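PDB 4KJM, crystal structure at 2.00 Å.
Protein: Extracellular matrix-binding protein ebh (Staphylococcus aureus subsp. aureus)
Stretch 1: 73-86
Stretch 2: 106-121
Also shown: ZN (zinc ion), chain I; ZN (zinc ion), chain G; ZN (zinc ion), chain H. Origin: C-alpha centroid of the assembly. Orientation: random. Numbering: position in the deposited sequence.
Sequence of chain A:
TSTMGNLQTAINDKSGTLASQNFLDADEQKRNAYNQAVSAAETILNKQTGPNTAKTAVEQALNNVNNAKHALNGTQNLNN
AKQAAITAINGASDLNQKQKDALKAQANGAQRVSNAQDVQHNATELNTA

Stretch 1, residues 73-86: NGTQNLNNAKQAAI
Stretch 2 106-121: QANGAQRVSNAQDVQH

How do the two stretches lie against each other? Residues 74-86 form one continuous helix that continues past I86, with N73 at its N-cap position (phi/psi -132/27), and G74 to I86 keep phi near -60° and psi near -43°. In the second stretch residues 106-108 belong to a helix that begins earlier in the chain, and a new helix starts at V113 and continues past H121. The helices 74-86 and 113-121 run nearly parallel, 10° between their N-to-C directions and 8.4 Å between axes at closest approach. The register is marked by three CA-to-CA pairs: L78 to V113 at 4.8 Å, K82 to A107 at 5.3 Å and A85 to Q120 at 4.4 Å.

What allows such close packing? Where A81 and A85 face A116 and A107, the side chains are single methyl groups, and the backbones come close. The CB of A81 lies 3.8 Å from the CB of A116, both pointing toward the opposite stretch. A85, though its CB points sideways, reaches four neighbours with it: the CB of A107 at 3.8 Å, the O of A116 at 3.6 Å, CG1 of V119 at 4.4 Å and the CB of Q120 at 4.0 Å. I86, with chi1 and chi2 both m, brings its end nearer than its CA-to-CB bond suggests, placing CD1 3.9 Å from the CB of A107.

Why does K82 stretch out fully? Its CB points sideways, and chi1 m followed by t at chi2, chi3 and chi4 carries the chain to the backbone of the second stretch, where NZ donates a hydrogen bond to the O of N108 at 2.8 Å. The aliphatic part is packed along the way: CG lies 3.3 Å from the O of A107 and CE 3.1 Å from the O of A110. Water 2 extends the link, accepting from K82 NZ at 3.0 Å and donating to A110 O at 2.6 Å.

How is the start of the second helix held? The linker turns through A110 (-62/128), Q111 (-92/-18) and R112 (-134/152), the last at the N-cap position. The N of R112 makes a weak hydrogen bond of 3.0 Å to OD1 of N115, whose chi1 is m. Against this turn lies L78, chi1 t and chi2 p, with CD1 3.6 Å from R112 O and 4.3 Å from A110 CB. V113 is t at chi1 (164°), which sets CG2 3.5 Å from the N of L78 and CG1 4.1 Å from the CB of A81.

What does Q120 do at the far end? Its CB points toward the first helix, and chi1 and chi2 are both t, with chi3 at -16°. This extended form carries the side chain across that helix, roughly perpendicular to its axis, and brings OE1 to 3.6 Å from the CB of A84. Water 1 completes the contact, donating to Q120 OE1 at 2.9 Å and to A81 O at 2.8 Å, and so bridges side chain and backbone.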

ATOM      1  N   ASN A  73       9.890   4.723   0.055  1.00 30.15           N
ATOM      2  CA  ASN A  73       9.713   5.986  -0.643  1.00 29.15           C
ATOM      3  C   ASN A  73       9.812   5.930  -2.158  1.00 27.75           C
ATOM      4  O   ASN A  73      10.194   6.919  -2.768  1.00 27.56           O
ATOM      5  CB  ASN A  73      10.737   6.970  -0.129  1.00 30.89           C
ATOM      6  CG  ASN A  73      12.150   6.578  -0.444  1.00 31.33           C
ATOM      7  OD1 ASN A  73      12.465   5.422  -0.701  1.00 29.22           O
ATOM      8  ND2 ASN A  73      13.047   7.539  -0.246  1.00 33.74           N
ATOM      9  N   GLY A  74       9.499   4.787  -2.760  1.00 26.41           N
ATOM     10  CA  GLY A  74       9.409   4.659  -4.180  1.00 25.18           C
ATOM     11  C   GLY A  74       8.545   5.664  -4.899  1.00 25.22           C
ATOM     12  O   GLY A  74       8.919   6.171  -5.969  1.00 25.75           O
ATOM     13  N   THR A  75       7.385   5.985  -4.339  1.00 25.13           N
ATOM     14  CA  THR A  75       6.491   6.941  -4.946  1.00 26.15           C
ATOM     15  C   THR A  75       7.113   8.338  -5.048  1.00 28.64           C
ATOM     16  O   THR A  75       7.124   8.946  -6.143  1.00 26.82           O
ATOM     17  CB  THR A  75       5.180   7.021  -4.145  1.00 30.85           C
ATOM     18  OG1 THR A  75       4.603   5.718  -4.055  1.00 31.12           O
ATOM     19  CG2 THR A  75       4.207   7.888  -4.815  1.00 34.13           C
ATOM     20  N   GLN A  76       7.684   8.806  -3.928  1.00 29.15           N
ATOM     21  CA  GLN A  76       8.379  10.104  -3.936  1.00 34.27           C
ATOM     22  C   GLN A  76       9.608  10.066  -4.837  1.00 31.22           C
ATOM     23  O   GLN A  76       9.862  11.027  -5.555  1.00 30.91           O
ATOM     24  CB  GLN A  76       8.712  10.599  -2.508  1.00 39.74           C
ATOM     25  CG  GLN A  76      10.145  10.332  -2.039  1.00 46.78           C
ATOM     26  CD  GLN A  76      10.583  11.134  -0.764  1.00 53.06           C
ATOM     27  OE1 GLN A  76      11.282  10.612   0.158  1.00 51.94           O
ATOM     28  NE2 GLN A  76      10.210  12.417  -0.734  1.00 61.96           N
ATOM     29  N   ASN A  77      10.330   8.952  -4.860  1.00 29.37           N
ATOM     30  CA  ASN A  77      11.483   8.823  -5.790  1.00 28.41           C
ATOM     31  C   ASN A  77      11.055   8.941  -7.269  1.00 27.12           C
ATOM     32  O   ASN A  77      11.739   9.541  -8.106  1.00 28.63           O
ATOM     33  CB  ASN A  77      12.223   7.511  -5.562  1.00 26.93           C
ATOM     34  CG  ASN A  77      13.125   7.566  -4.356  1.00 29.84           C
ATOM     35  OD1 ASN A  77      13.368   8.654  -3.861  1.00 28.58           O
ATOM     36  ND2 ASN A  77      13.618   6.387  -3.865  1.00 28.68           N
ATOM     37  N   LEU A  78       9.953   8.307  -7.608  1.00 25.77           N
ATOM     38  CA  LEU A  78       9.389   8.452  -8.933  1.00 25.28           C
ATOM     39  C   LEU A  78       8.997   9.878  -9.232  1.00 27.09           C
ATOM     40  O   LEU A  78       9.367  10.394 -10.290  1.00 27.16           O
ATOM     41  CB  LEU A  78       8.209   7.520  -9.126  1.00 26.19           C
ATOM     42  CG  LEU A  78       7.468   7.599 -10.436  1.00 26.82           C
ATOM     43  CD1 LEU A  78       8.401   7.445 -11.633  1.00 27.50           C
ATOM     44  CD2 LEU A  78       6.287   6.593 -10.423  1.00 29.49           C
ATOM     45  N   ASN A  79       8.264  10.537  -8.326  1.00 28.91           N
ATOM     46  CA  ASN A  79       7.924  11.952  -8.587  1.00 32.21           C
ATOM     47  C   ASN A  79       9.156  12.843  -8.732  1.00 31.53           C
ATOM     48  O   ASN A  79       9.158  13.771  -9.565  1.00 32.70           O
ATOM     49  CB  ASN A  79       6.915  12.485  -7.566  1.00 35.16           C
ATOM     50  CG  ASN A  79       5.513  11.870  -7.733  1.00 37.41           C
ATOM     51  OD1 ASN A  79       5.079  11.592  -8.842  1.00 40.08           O
ATOM     52  ND2 ASN A  79       4.807  11.705  -6.640  1.00 37.06           N
ATOM     53  N   ASN A  80      10.187  12.588  -7.924  1.00 31.02           N
ATOM     54  CA  ASN A  80      11.431  13.336  -8.024  1.00 32.75           C
ATOM     55  C   ASN A  80      12.140  13.116  -9.352  1.00 31.29           C
ATOM     56  O   ASN A  80      12.670  14.040  -9.962  1.00 31.18           O
ATOM     57  CB  ASN A  80      12.380  12.969  -6.885  1.00 36.37           C
ATOM     58  CG  ASN A  80      11.936  13.522  -5.544  1.00 40.16           C
ATOM     59  OD1 ASN A  80      11.050  14.351  -5.473  1.00 42.08           O
ATOM     60  ND2 ASN A  80      12.536  13.019  -4.464  1.00 43.14           N
ATOM     61  N   ALA A  81      12.172  11.867  -9.788  1.00 28.01           N
ATOM     62  CA  ALA A  81      12.711  11.516 -11.108  1.00 27.84           C
ATOM     63  C   ALA A  81      12.000  12.122 -12.296  1.00 27.77           C
ATOM     64  O   ALA A  81      12.661  12.595 -13.226  1.00 28.90           O
ATOM     65  CB  ALA A  81      12.776  10.004 -11.263  1.00 26.62           C
ATOM     66  N   LYS A  82      10.676  12.171 -12.238  1.00 27.50           N
ATOM     67  CA  LYS A  82       9.882  12.874 -13.221  1.00 28.20           C
ATOM     68  C   LYS A  82      10.252  14.398 -13.287  1.00 31.72           C
ATOM     69  O   LYS A  82      10.459  14.917 -14.372  1.00 32.61           O
ATOM     70  CB  LYS A  82       8.406  12.707 -12.901  1.00 28.80           C
ATOM     71  CG  LYS A  82       7.861  11.293 -13.130  1.00 27.65           C
ATOM     72  CD  LYS A  82       6.365  11.258 -12.891  1.00 29.94           C
ATOM     73  CE  LYS A  82       5.739   9.876 -13.103  1.00 30.38           C
ATOM     74  NZ  LYS A  82       4.230   9.922 -13.127  1.00 32.34           N
ATOM     75  N   GLN A  83      10.319  15.076 -12.134  1.00 34.45           N
ATOM     76  CA  GLN A  83      10.602  16.502 -12.082  1.00 39.00           C
ATOM     77  C   GLN A  83      12.011  16.784 -12.574  1.00 39.35           C
ATOM     78  O   GLN A  83      12.233  17.737 -13.301  1.00 40.46           O
ATOM     79  CB  GLN A  83      10.436  17.070 -10.679  1.00 44.15           C
ATOM     80  CG  GLN A  83      10.744  18.579 -10.615  1.00 53.05           C
ATOM     81  CD  GLN A  83       9.889  19.433 -11.575  1.00 60.46           C
ATOM     82  OE1 GLN A  83       8.719  19.721 -11.285  1.00 69.89           O
ATOM     83  NE2 GLN A  83      10.466  19.822 -12.728  1.00 60.78           N
ATOM     84  N   ALA A  84      12.958  15.931 -12.215  1.00 33.33           N
ATOM     85  CA  ALA A  84      14.310  16.070 -12.752  1.00 33.79           C
ATOM     86  C   ALA A  84      14.342  15.961 -14.278  1.00 34.82           C
ATOM     87  O   ALA A  84      15.108  16.692 -14.957  1.00 34.45           O
ATOM     88  CB  ALA A  84      15.269  15.086 -12.098  1.00 33.42           C
ATOM     89  N   ALA A  85      13.602  15.011 -14.854  1.00 30.84           N
ATOM     90  CA  ALA A  85      13.552  14.849 -16.302  1.00 32.61           C
ATOM     91  C   ALA A  85      12.945  16.087 -16.946  1.00 34.03           C
ATOM     92  O   ALA A  85      13.447  16.598 -17.956  1.00 32.38           O
ATOM     93  CB  ALA A  85      12.750  13.587 -16.684  1.00 33.83           C
ATOM     94  N   ILE A  86      11.873  16.575 -16.348  1.00 34.62           N
ATOM     95  CA  ILE A  86      11.144  17.766 -16.879  1.00 37.54           C
ATOM     96  C   ILE A  86      12.043  18.997 -16.897  1.00 38.45           C
ATOM     97  O   ILE A  86      12.116  19.759 -17.874  1.00 39.29           O
ATOM     98  CB  ILE A  86       9.904  18.058 -16.019  1.00 37.78           C
ATOM     99  CG1 ILE A  86       8.888  16.907 -16.172  1.00 38.76           C
ATOM    100  CG2 ILE A  86       9.289  19.412 -16.375  1.00 41.54           C
ATOM    101  CD1 ILE A  86       8.333  16.710 -17.551  1.00 39.23           C
ATOM    102  N   GLN A 106       6.499  11.485 -22.019  1.00 30.14           N
ATOM    103  CA  GLN A 106       7.201  10.282 -21.547  1.00 28.85           C
ATOM    104  C   GLN A 106       7.573  10.358 -20.077  1.00 27.19           C
ATOM    105  O   GLN A 106       7.321   9.412 -19.358  1.00 25.51           O
ATOM    106  CB  GLN A 106       8.464  10.036 -22.358  1.00 29.38           C
ATOM    107  CG  GLN A 106       8.156   9.713 -23.806  1.00 32.22           C
ATOM    108  CD  GLN A 106       9.456   9.600 -24.616  1.00 31.27           C
ATOM    109  OE1 GLN A 106      10.437   9.135 -24.094  1.00 30.86           O
ATOM    110  NE2 GLN A 106       9.432   9.976 -25.856  1.00 31.98           N
ATOM    111  N   ALA A 107       8.106  11.506 -19.615  1.00 28.94           N
ATOM    112  CA  ALA A 107       8.499  11.646 -18.222  1.00 27.25           C
ATOM    113  C   ALA A 107       7.262  11.576 -17.336  1.00 28.81           C
ATOM    114  O   ALA A 107       7.241  10.875 -16.361  1.00 28.55           O
ATOM    115  CB  ALA A 107       9.230  12.953 -18.024  1.00 31.10           C
ATOM    116  N   ASN A 108       6.216  12.304 -17.676  1.00 29.35           N
ATOM    117  CA  ASN A 108       5.042  12.331 -16.820  1.00 31.66           C
ATOM    118  C   ASN A 108       4.303  11.011 -16.694  1.00 31.53           C
ATOM    119  O   ASN A 108       3.587  10.778 -15.696  1.00 31.73           O
ATOM    120  CB  ASN A 108       4.114  13.414 -17.301  1.00 33.85           C
ATOM    121  CG  ASN A 108       4.574  14.777 -16.837  1.00 37.44           C
ATOM    122  OD1 ASN A 108       5.233  14.911 -15.825  1.00 37.35           O
ATOM    123  ND2 ASN A 108       4.174  15.777 -17.551  1.00 42.28           N
ATOM    124  N   GLY A 109       4.432  10.218 -17.751  1.00 31.15           N
ATOM    125  CA  GLY A 109       3.850   8.892 -17.846  1.00 32.22           C
ATOM    126  C   GLY A 109       4.715   7.792 -17.299  1.00 29.10           C
ATOM    127  O   GLY A 109       4.253   6.655 -17.255  1.00 29.21           O
ATOM    128  N   ALA A 110       5.933   8.118 -16.820  1.00 28.67           N
ATOM    129  CA  ALA A 110       6.895   7.082 -16.376  1.00 26.90           C
ATOM    130  C   ALA A 110       6.265   6.340 -15.207  1.00 27.03           C
ATOM    131  O   ALA A 110       5.738   6.959 -14.252  1.00 24.34           O
ATOM    132  CB  ALA A 110       8.202   7.698 -15.931  1.00 26.28           C
ATOM    133  N   GLN A 111       6.244   5.024 -15.303  1.00 24.48           N
ATOM    134  CA  GLN A 111       5.682   4.203 -14.235  1.00 24.33           C
ATOM    135  C   GLN A 111       6.715   3.749 -13.189  1.00 22.94           C
ATOM    136  O   GLN A 111       6.356   3.166 -12.124  1.00 20.38           O
ATOM    137  CB  GLN A 111       4.985   2.964 -14.878  1.00 27.61           C
ATOM    138  CG  GLN A 111       4.046   3.301 -16.013  1.00 32.06           C
ATOM    139  CD  GLN A 111       4.688   3.292 -17.420  1.00 34.79           C
ATOM    140  OE1 GLN A 111       5.908   3.512 -17.593  1.00 30.82           O
ATOM    141  NE2 GLN A 111       3.831   3.059 -18.464  1.00 37.13           N
ATOM    142  N   ARG A 112       7.985   3.842 -13.576  1.00 23.10           N
ATOM    143  CA  ARG A 112       9.128   3.446 -12.740  1.00 24.29           C
ATOM    144  C   ARG A 112      10.167   4.509 -12.784  1.00 23.28           C
ATOM    145  O   ARG A 112      10.278   5.250 -13.780  1.00 25.12           O
ATOM    146  CB  ARG A 112       9.764   2.107 -13.165  1.00 25.10           C
ATOM    147  CG  ARG A 112       8.933   0.829 -13.004  1.00 25.65           C
ATOM    148  CD  ARG A 112       8.476   0.522 -11.586  1.00 26.86           C
ATOM    149  NE  ARG A 112       9.661   0.264 -10.773  1.00 25.42           N
ATOM    150  CZ  ARG A 112      10.314  -0.871 -10.689  1.00 28.56           C
ATOM    151  NH1 ARG A 112       9.897  -1.942 -11.365  1.00 27.38           N
ATOM    152  NH2 ARG A 112      11.451  -0.911  -9.977  1.00 30.18           N
ATOM    153  N   VAL A 113      10.959   4.619 -11.716  1.00 23.40           N
ATOM    154  CA  VAL A 113      12.049   5.600 -11.659  1.00 24.88           C
ATOM    155  C   VAL A 113      13.006   5.476 -12.909  1.00 26.34           C
ATOM    156  O   VAL A 113      13.372   6.489 -13.534  1.00 25.76           O
ATOM    157  CB  VAL A 113      12.851   5.513 -10.363  1.00 25.93           C
ATOM    158  CG1 VAL A 113      14.206   6.238 -10.459  1.00 27.91           C
ATOM    159  CG2 VAL A 113      12.063   6.007  -9.181  1.00 25.66           C
ATOM    160  N   SER A 114      13.324   4.264 -13.303  1.00 24.39           N
ATOM    161  CA  SER A 114      14.227   4.031 -14.452  1.00 26.53           C
ATOM    162  C   SER A 114      13.689   4.605 -15.747  1.00 25.91           C
ATOM    163  O   SER A 114      14.462   5.108 -16.548  1.00 26.73           O
ATOM    164  CB  SER A 114      14.512   2.543 -14.656  1.00 28.20           C
ATOM    165  OG  SER A 114      13.324   1.874 -14.995  1.00 28.32           O
ATOM    166  N   ASN A 115      12.373   4.560 -15.938  1.00 25.48           N
ATOM    167  CA  ASN A 115      11.769   5.131 -17.132  1.00 26.20           C
ATOM    168  C   ASN A 115      11.961   6.652 -17.162  1.00 25.95           C
ATOM    169  O   ASN A 115      12.305   7.233 -18.221  1.00 27.71           O
ATOM    170  CB  ASN A 115      10.264   4.864 -17.252  1.00 25.28           C
ATOM    171  CG  ASN A 115       9.904   3.411 -17.071  1.00 27.50           C
ATOM    172  OD1 ASN A 115       9.008   3.093 -16.292  1.00 28.00           O
ATOM    173  ND2 ASN A 115      10.579   2.510 -17.818  1.00 26.15           N
ATOM    174  N   ALA A 116      11.727   7.326 -16.050  1.00 25.27           N
ATOM    175  CA  ALA A 116      11.949   8.763 -16.025  1.00 26.13           C
ATOM    176  C   ALA A 116      13.415   9.160 -16.232  1.00 27.95           C
ATOM    177  O   ALA A 116      13.740  10.182 -16.865  1.00 28.72           O
ATOM    178  CB  ALA A 116      11.405   9.335 -14.700  1.00 27.04           C
ATOM    179  N   GLN A 117      14.323   8.388 -15.624  1.00 29.52           N
ATOM    180  CA  GLN A 117      15.745   8.587 -15.799  1.00 29.16           C
ATOM    181  C   GLN A 117      16.179   8.383 -17.228  1.00 29.46           C
ATOM    182  O   GLN A 117      17.091   9.112 -17.730  1.00 27.99           O
ATOM    183  CB  GLN A 117      16.541   7.695 -14.840  1.00 31.26           C
ATOM    184  CG  GLN A 117      16.275   8.095 -13.360  1.00 33.20           C
ATOM    185  CD  GLN A 117      17.103   7.319 -12.344  1.00 38.39           C
ATOM    186  OE1 GLN A 117      17.411   6.169 -12.537  1.00 39.89           O
ATOM    187  NE2 GLN A 117      17.377   7.934 -11.230  1.00 41.34           N
ATOM    188  N   ASP A 118      15.602   7.353 -17.878  1.00 29.41           N
ATOM    189  CA  ASP A 118      15.863   7.121 -19.331  1.00 28.97           C
ATOM    190  C   ASP A 118      15.409   8.314 -20.152  1.00 28.51           C
ATOM    191  O   ASP A 118      16.081   8.755 -21.102  1.00 28.61           O
ATOM    192  CB  ASP A 118      15.150   5.860 -19.823  1.00 26.95           C
ATOM    193  CG  ASP A 118      15.780   4.593 -19.308  1.00 31.34           C
ATOM    194  OD1 ASP A 118      16.894   4.692 -18.824  1.00 33.33           O
ATOM    195  OD2 ASP A 118      15.185   3.486 -19.395  1.00 33.76           O
ATOM    196  N   VAL A 119      14.242   8.845 -19.820  1.00 28.44           N
ATOM    197  CA  VAL A 119      13.786  10.056 -20.543  1.00 28.54           C
ATOM    198  C   VAL A 119      14.771  11.222 -20.382  1.00 30.15           C
ATOM    199  O   VAL A 119      15.126  11.896 -21.358  1.00 31.94           O
ATOM    200  CB  VAL A 119      12.394  10.473 -20.090  1.00 27.94           C
ATOM    201  CG1 VAL A 119      12.048  11.841 -20.699  1.00 31.06           C
ATOM    202  CG2 VAL A 119      11.366   9.388 -20.447  1.00 28.58           C
ATOM    203  N   GLN A 120      15.187  11.504 -19.147  1.00 32.10           N
ATOM    204  CA  GLN A 120      16.170  12.540 -18.928  1.00 32.43           C
ATOM    205  C   GLN A 120      17.424  12.321 -19.781  1.00 34.70           C
ATOM    206  O   GLN A 120      17.943  13.241 -20.406  1.00 35.05           O
ATOM    207  CB  GLN A 120      16.565  12.595 -17.466  1.00 34.47           C
ATOM    208  CG  GLN A 120      17.559  13.720 -17.220  1.00 37.05           C
ATOM    209  CD  GLN A 120      17.751  14.007 -15.751  1.00 41.17           C
ATOM    210  OE1 GLN A 120      16.962  13.604 -14.915  1.00 39.23           O
ATOM    211  NE2 GLN A 120      18.778  14.738 -15.447  1.00 40.88           N
ATOM    212  N   HIS A 121      17.948  11.107 -19.757  1.00 35.39           N
ATOM    213  CA  HIS A 121      19.152  10.799 -20.547  1.00 38.21           C
ATOM    214  C   HIS A 121      18.924  11.004 -22.051  1.00 35.69           C
ATOM    215  O   HIS A 121      19.733  11.631 -22.733  1.00 33.51           O
ATOM    216  CB  HIS A 121      19.590   9.364 -20.273  1.00 40.48           C
ATOM    217  CG  HIS A 121      20.705   8.917 -21.147  1.00 45.36           C
ATOM    218  ND1 HIS A 121      22.025   9.099 -20.809  1.00 47.29           N
ATOM    219  CD2 HIS A 121      20.702   8.340 -22.369  1.00 46.08           C
ATOM    220  CE1 HIS A 121      22.790   8.645 -21.781  1.00 50.63           C
ATOM    221  NE2 HIS A 121      22.010   8.201 -22.745  1.00 49.26           N
TER
HETATM  222 ZN    ZN I 207      22.591  10.666 -19.246  0.50 56.94          ZN
HETATM  223 ZN    ZN G 205      17.479   2.513 -18.231  0.50 54.98          ZN
HETATM  224 ZN    ZN H 206      23.128   7.714 -24.751  0.70 52.04          ZN
HETATM  225  O   HOH W   1      15.137  11.551 -13.948  1.00 34.99           O
HETATM  226  O   HOH W   2       3.326   7.074 -13.182  1.00 29.94           O
HETATM  227  O   HOH W   3      15.861   1.367 -18.162  0.50 44.94           O
HETATM  228  O   HOH W   4      18.229   2.713 -16.362  0.50 52.77           O
HETATM  229  O   HOH W   5      18.599   1.189 -19.278  0.50 32.89           O
HETATM  230  O   HOH W   6      21.870   6.883 -26.074  0.70 37.78           O
HETATM  231  O   HOH W   7      24.608   6.432 -24.331  0.70 46.43           O